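Local coordinates for protein beta-galactosidase (Trichoderma reesei, PDB 3OG2) that probably hydrolyses terminal non-reducing beta-D-galactose residues in beta-D-galactosides, as a secreted glycoprotein of glycoside hydrolase family 35, at residues Ser422-Leu427 with Asp433-Gln438; Leu443-Thr446 with Ser450-His453. All coordinates share one frame; numbering follows the deposited sequence.

Contact 1 of 2, residues Ser422-Leu427 with Asp433-Gln438; sequences SYTVKL and DLTIPQ
Lys426 and Ile436 carry much of this antiparallel hairpin contact, on its two faces, with Leu427 beside Ile436. Lys426 and Thr435 form a non-hydrogen-bonded pair whose CA atoms stand 4.1 Å apart. The lysine leaves its strand with CG anti to the backbone N (chi1 -179°) and runs extended past Thr435 OG1, which lies 3.7 Å from Lys426 CB, before a bend at the last torsion brings the amino group over Asp433. There Lys426 NZ sits 3.4 Å from Asp433 CB, while its distance to Asp433 OD2, 4.9 Å, is too long for a salt bridge, so any attraction between the charges acts at longer range.

On the other face Ile436 rests against two apolar side chains of the neighbouring strand: its CB meets Val425 CG2 at 4.0 Å, and its CD1 reaches Leu427 CD1 at 4.2 Å, the latter two side chains crossing at about a right angle. Two hydrogen-bonded pairs fix the register, Val425 with Ile436 and Leu427 with Leu434; the bond from Ile436 N to Val425 O is short, 2.7 Å. The strand ends at Ile436, where a cis peptide leads into Pro437, and Gln438 NE2 folds back onto Thr435 O.

The hairpin belongs to a small three-stranded sheet in which strand 421-427 is central and strand 434-436 an edge. Its apolar face, with Val425, Leu434 and Ile436, packs on strands 394-400 and 462-467.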
ATOM      1  N   SER A 422       7.218  36.356  -1.528  1.00 13.41           N
ATOM      2  CA  SER A 422       6.161  37.321  -1.260  1.00 12.79           C
ATOM      3  C   SER A 422       5.504  37.707  -2.561  1.00 12.31           C
ATOM      4  O   SER A 422       6.193  37.950  -3.553  1.00 14.72           O
ATOM      5  CB  SER A 422       6.768  38.595  -0.663  1.00 15.65           C
ATOM      6  OG  SER A 422       7.399  38.252   0.588  1.00 24.21           O
ATOM      7  N   TYR A 423       4.171  37.760  -2.599  1.00 12.17           N
ATOM      8  CA  TYR A 423       3.494  38.026  -3.844  1.00 11.62           C
ATOM      9  C   TYR A 423       2.112  38.614  -3.582  1.00 11.57           C
ATOM     10  O   TYR A 423       1.619  38.608  -2.435  1.00 12.35           O
ATOM     11  CB  TYR A 423       3.405  36.723  -4.665  1.00 11.44           C
ATOM     12  CG  TYR A 423       2.460  35.672  -4.159  1.00 11.82           C
ATOM     13  CD1 TYR A 423       2.835  34.869  -3.086  1.00 11.71           C
ATOM     14  CD2 TYR A 423       1.199  35.456  -4.723  1.00 11.39           C
ATOM     15  CE1 TYR A 423       1.984  33.877  -2.595  1.00 11.96           C
ATOM     16  CE2 TYR A 423       0.342  34.461  -4.251  1.00 11.47           C
ATOM     17  CZ  TYR A 423       0.755  33.678  -3.181  1.00 12.00           C
ATOM     18  OH  TYR A 423      -0.123  32.725  -2.703  1.00 12.27           O
ATOM     19  N   THR A 424       1.510  39.087  -4.666  1.00 11.35           N
ATOM     20  CA  THR A 424       0.121  39.434  -4.701  1.00 11.46           C
ATOM     21  C   THR A 424      -0.467  38.774  -5.942  1.00 11.68           C
ATOM     22  O   THR A 424       0.299  38.333  -6.811  1.00 12.68           O
ATOM     23  CB  THR A 424      -0.115  40.965  -4.743  1.00 12.28           C
ATOM     24  OG1 THR A 424       0.421  41.391  -5.978  1.00 12.92           O
ATOM     25  CG2 THR A 424       0.588  41.683  -3.575  1.00 12.75           C
ATOM     26  N   VAL A 425      -1.798  38.706  -6.007  1.00 12.01           N
ATOM     27  CA  VAL A 425      -2.424  38.137  -7.225  1.00 11.68           C
ATOM     28  C   VAL A 425      -3.411  39.135  -7.792  1.00 12.19           C
ATOM     29  O   VAL A 425      -3.934  40.018  -7.111  1.00 14.52           O
ATOM     30  CB  VAL A 425      -3.128  36.775  -6.977  1.00 11.77           C
ATOM     31  CG1 VAL A 425      -2.087  35.722  -6.644  1.00 15.55           C
ATOM     32  CG2 VAL A 425      -4.116  36.922  -5.854  1.00 14.44           C
ATOM     33  N   LYS A 426      -3.693  38.998  -9.074  1.00 13.29           N
ATOM     34  CA  LYS A 426      -4.720  39.790  -9.748  1.00 14.42           C
ATOM     35  C   LYS A 426      -5.643  38.757 -10.395  1.00 13.49           C
ATOM     36  O   LYS A 426      -5.220  38.071 -11.352  1.00 14.34           O
ATOM     37  CB  LYS A 426      -4.112  40.774 -10.765  1.00 18.17           C
ATOM     38  CG  LYS A 426      -5.197  41.593 -11.420  1.00 22.57           C
ATOM     39  CD  LYS A 426      -4.662  42.711 -12.311  1.00 24.24           C
ATOM     40  CE  LYS A 426      -5.721  43.816 -12.254  1.00 34.90           C
ATOM     41  NZ  LYS A 426      -6.800  43.545 -11.235  1.00 53.70           N
ATOM     42  N   LEU A 427      -6.866  38.583  -9.857  1.00 12.86           N
ATOM     43  CA  LEU A 427      -7.704  37.443 -10.238  1.00 13.31           C
ATOM     44  C   LEU A 427      -9.024  37.950 -10.799  1.00 12.99           C
ATOM     45  O   LEU A 427      -9.553  38.962 -10.323  1.00 15.35           O
ATOM     46  CB  LEU A 427      -8.014  36.528  -9.034  1.00 11.44           C
ATOM     47  CG  LEU A 427      -6.780  35.957  -8.337  1.00 10.87           C
ATOM     48  CD1 LEU A 427      -7.159  35.077  -7.157  1.00 13.87           C
ATOM     49  CD2 LEU A 427      -5.884  35.159  -9.275  1.00 14.46           C
ATOM     50  N   ASP A 433     -11.670  42.314 -12.270  1.00 18.82           N
ATOM     51  CA  ASP A 433     -10.354  41.827 -11.870  1.00 17.96           C
ATOM     52  C   ASP A 433      -9.856  42.541 -10.621  1.00 20.51           C
ATOM     53  O   ASP A 433      -9.920  43.781 -10.574  1.00 29.24           O
ATOM     54  CB  ASP A 433      -9.331  42.110 -12.947  1.00 20.94           C
ATOM     55  CG  ASP A 433      -9.595  41.409 -14.257  1.00 31.80           C
ATOM     56  OD1 ASP A 433     -10.234  40.323 -14.261  1.00 27.08           O
ATOM     57  OD2 ASP A 433      -9.134  41.969 -15.275  1.00 47.52           O
ATOM     58  N   LEU A 434      -9.404  41.825  -9.635  1.00 18.26           N
ATOM     59  CA  LEU A 434      -8.937  42.499  -8.416  1.00 19.80           C
ATOM     60  C   LEU A 434      -7.521  42.113  -8.026  1.00 17.53           C
ATOM     61  O   LEU A 434      -7.215  40.927  -8.040  1.00 15.21           O
ATOM     62  CB  LEU A 434      -9.832  42.135  -7.234  1.00 22.54           C
ATOM     63  CG  LEU A 434     -11.299  42.485  -7.396  1.00 22.01           C
ATOM     64  CD1 LEU A 434     -12.090  41.906  -6.243  1.00 22.89           C
ATOM     65  CD2 LEU A 434     -11.420  43.989  -7.518  1.00 26.95           C
ATOM     66  N   THR A 435      -6.703  43.044  -7.616  1.00 17.97           N
ATOM     67  CA  THR A 435      -5.409  42.760  -7.009  1.00 17.31           C
ATOM     68  C   THR A 435      -5.674  42.533  -5.511  1.00 14.30           C
ATOM     69  O   THR A 435      -6.259  43.405  -4.822  1.00 15.32           O
ATOM     70  CB  THR A 435      -4.337  43.828  -7.254  1.00 19.31           C
ATOM     71  OG1 THR A 435      -3.999  43.870  -8.655  1.00 22.94           O
ATOM     72  CG2 THR A 435      -3.070  43.452  -6.494  1.00 22.67           C
ATOM     73  N   ILE A 436      -5.236  41.361  -5.101  1.00 13.38           N
ATOM     74  CA  ILE A 436      -5.527  40.922  -3.739  1.00 12.41           C
ATOM     75  C   ILE A 436      -4.199  40.651  -3.062  1.00 12.77           C
ATOM     76  O   ILE A 436      -3.333  40.004  -3.712  1.00 13.56           O
ATOM     77  CB  ILE A 436      -6.358  39.627  -3.848  1.00 12.20           C
ATOM     78  CG1 ILE A 436      -7.738  39.884  -4.494  1.00 12.94           C
ATOM     79  CG2 ILE A 436      -6.498  38.956  -2.488  1.00 13.60           C
ATOM     80  CD1 ILE A 436      -8.178  38.648  -5.258  1.00 16.50           C
ATOM     81  N   PRO A 437      -3.995  41.034  -1.816  1.00 13.69           N
ATOM     82  CA  PRO A 437      -4.959  41.658  -0.886  1.00 14.39           C
ATOM     83  C   PRO A 437      -5.489  43.055  -1.198  1.00 14.29           C
ATOM     84  O   PRO A 437      -4.762  43.999  -1.471  1.00 17.38           O
ATOM     85  CB  PRO A 437      -4.164  41.743   0.436  1.00 15.73           C
ATOM     86  CG  PRO A 437      -3.246  40.550   0.270  1.00 16.43           C
ATOM     87  CD  PRO A 437      -2.726  40.652  -1.142  1.00 14.85           C
ATOM     88  N   GLN A 438      -6.808  43.207  -1.117  1.00 12.68           N
ATOM     89  CA  GLN A 438      -7.422  44.510  -1.322  1.00 12.80           C
ATOM     90  C   GLN A 438      -7.218  45.420  -0.148  1.00 12.22           C
ATOM     91  O   GLN A 438      -7.457  46.632  -0.307  1.00 15.28           O
ATOM     92  CB  GLN A 438      -8.934  44.303  -1.553  1.00 14.30           C
ATOM     93  CG  GLN A 438      -9.248  43.697  -2.931  1.00 17.72           C
ATOM     94  CD  GLN A 438      -9.473  44.895  -3.846  1.00 20.95           C
ATOM     95  OE1 GLN A 438     -10.432  45.653  -3.630  1.00 23.68           O
ATOM     96  NE2 GLN A 438      -8.580  45.058  -4.839  1.00 26.31           N
TER

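Contact 2 of 2, residues Leu443-Thr446 with Ser450-His453; sequences LTLT and SKIH
Lys451 NZ is gripped by two carboxylates outside the contact, in salt bridges to Asp449 and Glu491, which probably favour its charged form in this buried setting. The aliphatic part of the same side chain does the touching here. Its CG leaves the backbone anti to the carbonyl carbon (chi1 -66°), and bends at the second and fourth torsions turn the chain across the direction of strand 443-445. Lys451 CG meets Leu445 CD1 at 4.0 Å as the two side chains slide past each other in opposite directions, and Lys451 CE approaches Thr444 O, also at 4.0 Å. The same Leu445 methyl, CD1, lies 4.1 Å from Ser450 N.

At the far end Leu443 CD1 comes obliquely to the imidazole of His453, 4.2 Å from its NE2. Polar partners outside the contact restrain the ring's rotation: NE2 is hydrogen-bonded to Tyr423 OH, and ND1 makes a weak hydrogen bond to Thr468 O.

With the strand axes 8.6 Å apart at closest approach, this is packing through side chains between two sheets. Strand 443-445 is an edge of a three-stranded sheet, bonded to strand 421-427, whereas strand 450-459 pairs with strand 406-412 inside the antiparallel eight-stranded sheet of domain 2.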
ATOM      1  N   LEU A 443       0.903  38.345   0.237  1.00 10.78           N
ATOM      2  CA  LEU A 443       0.832  36.922   0.489  1.00 10.74           C
ATOM      3  C   LEU A 443       2.212  36.303   0.542  1.00 10.54           C
ATOM      4  O   LEU A 443       3.165  36.861  -0.029  1.00 12.89           O
ATOM      5  CB  LEU A 443       0.073  36.253  -0.660  1.00 11.56           C
ATOM      6  CG  LEU A 443      -1.300  36.891  -0.899  1.00 11.00           C
ATOM      7  CD1 LEU A 443      -1.929  36.303  -2.157  1.00 14.30           C
ATOM      8  CD2 LEU A 443      -2.271  36.784   0.265  1.00 13.59           C
ATOM      9  N   THR A 444       2.310  35.146   1.177  1.00 10.54           N
ATOM     10  CA  THR A 444       3.565  34.425   1.338  1.00 11.83           C
ATOM     11  C   THR A 444       3.393  33.009   0.826  1.00 10.64           C
ATOM     12  O   THR A 444       2.392  32.345   1.124  1.00 12.03           O
ATOM     13  CB  THR A 444       3.947  34.347   2.863  1.00 14.53           C
ATOM     14  OG1 THR A 444       4.169  35.694   3.324  1.00 18.50           O
ATOM     15  CG2 THR A 444       5.230  33.556   3.093  1.00 21.54           C
ATOM     16  N   LEU A 445       4.373  32.545   0.070  1.00 11.28           N
ATOM     17  CA  LEU A 445       4.456  31.120  -0.335  1.00 11.73           C
ATOM     18  C   LEU A 445       5.780  30.623   0.246  1.00 11.43           C
ATOM     19  O   LEU A 445       6.859  31.040  -0.249  1.00 13.13           O
ATOM     20  CB  LEU A 445       4.336  30.944  -1.856  1.00 13.38           C
ATOM     21  CG  LEU A 445       4.223  29.454  -2.254  1.00 11.88           C
ATOM     22  CD1 LEU A 445       2.857  28.916  -1.909  1.00 13.30           C
ATOM     23  CD2 LEU A 445       4.523  29.298  -3.739  1.00 14.73           C
ATOM     24  N   THR A 446       5.766  29.805   1.277  1.00 11.01           N
ATOM     25  CA  THR A 446       7.007  29.315   1.903  1.00 11.32           C
ATOM     26  C   THR A 446       7.552  28.131   1.129  1.00 10.57           C
ATOM     27  O   THR A 446       6.981  27.743   0.065  1.00 11.83           O
ATOM     28  CB  THR A 446       6.755  28.973   3.387  1.00 13.03           C
ATOM     29  OG1 THR A 446       5.826  27.883   3.492  1.00 13.33           O
ATOM     30  CG2 THR A 446       6.143  30.178   4.108  1.00 14.58           C
ATOM     31  N   SER A 450       2.386  24.831  -2.085  1.00  9.35           N
ATOM     32  CA  SER A 450       1.525  25.242  -3.216  1.00  9.33           C
ATOM     33  C   SER A 450       0.143  25.516  -2.643  1.00  9.68           C
ATOM     34  O   SER A 450      -0.282  24.864  -1.702  1.00 10.27           O
ATOM     35  CB  SER A 450       1.488  24.113  -4.236  1.00 10.05           C
ATOM     36  OG  SER A 450       0.618  24.416  -5.306  1.00 10.66           O
ATOM     37  N   LYS A 451      -0.549  26.504  -3.206  1.00 10.37           N
ATOM     38  CA  LYS A 451      -1.850  26.888  -2.678  1.00 11.04           C
ATOM     39  C   LYS A 451      -2.862  26.912  -3.783  1.00  8.45           C
ATOM     40  O   LYS A 451      -2.480  27.157  -4.917  1.00 10.50           O
ATOM     41  CB  LYS A 451      -1.803  28.289  -2.051  1.00 15.69           C
ATOM     42  CG  LYS A 451      -0.881  28.220  -0.817  1.00 19.07           C
ATOM     43  CD  LYS A 451      -1.287  29.131   0.305  1.00 19.28           C
ATOM     44  CE  LYS A 451      -0.113  29.226   1.277  1.00 18.80           C
ATOM     45  NZ  LYS A 451      -0.287  28.197   2.347  1.00 15.29           N
ATOM     46  N   ILE A 452      -4.113  26.716  -3.429  1.00  9.62           N
ATOM     47  CA  ILE A 452      -5.225  26.962  -4.324  0.50  9.05           C
ATOM     48  C   ILE A 452      -5.989  28.173  -3.794  1.00 10.19           C
ATOM     49  O   ILE A 452      -6.533  28.184  -2.699  1.00 18.74           O
ATOM     50  CB  ILE A 452      -6.145  25.742  -4.476  0.50 12.36           C
ATOM     51  CG1 ILE A 452      -5.303  24.462  -4.458  0.50 13.72           C
ATOM     52  CG2 ILE A 452      -7.033  25.896  -5.709  0.50 18.58           C
ATOM     53  CD1 ILE A 452      -5.486  23.493  -5.611  0.50 25.79           C
ATOM     54  N   HIS A 453      -6.004  29.246  -4.609  1.00  9.28           N
ATOM     55  CA  HIS A 453      -6.830  30.422  -4.335  1.00  9.41           C
ATOM     56  C   HIS A 453      -8.112  30.277  -5.143  1.00  9.64           C
ATOM     57  O   HIS A 453      -8.113  29.616  -6.186  1.00 11.09           O
ATOM     58  CB  HIS A 453      -6.125  31.714  -4.689  1.00  9.85           C
ATOM     59  CG  HIS A 453      -4.795  31.887  -4.026  1.00 10.56           C
ATOM     60  ND1 HIS A 453      -4.520  31.512  -2.715  1.00 10.59           N
ATOM     61  CD2 HIS A 453      -3.651  32.421  -4.473  1.00 12.91           C
ATOM     62  CE1 HIS A 453      -3.249  31.815  -2.412  1.00 11.12           C
ATOM     63  NE2 HIS A 453      -2.697  32.363  -3.481  1.00 12.07           N
TER

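How the contacts relate
Contacts 1 and 2 follow one another along the chain, with centres 12 Å apart, and Tyr423 joins them. Its backbone O accepts a probable hydrogen bond from Leu443 N at 2.8 Å, which binds strand 443-445 to the side of strand 421-427 away from strand 434-436. The phenol ring then passes against the backbone of strand 443-445, with Tyr423 CE1 3.8 Å from Leu445 N, and the 2.7 Å between Tyr423 OH and His453 NE2 makes the link to the larger sheet. Contact 1 is thus pairing within the small sheet, contact 2 its packing on another. Both lie away from the galactose-binding residues; Thr446 in contact 2 touches mannose units of a glycan.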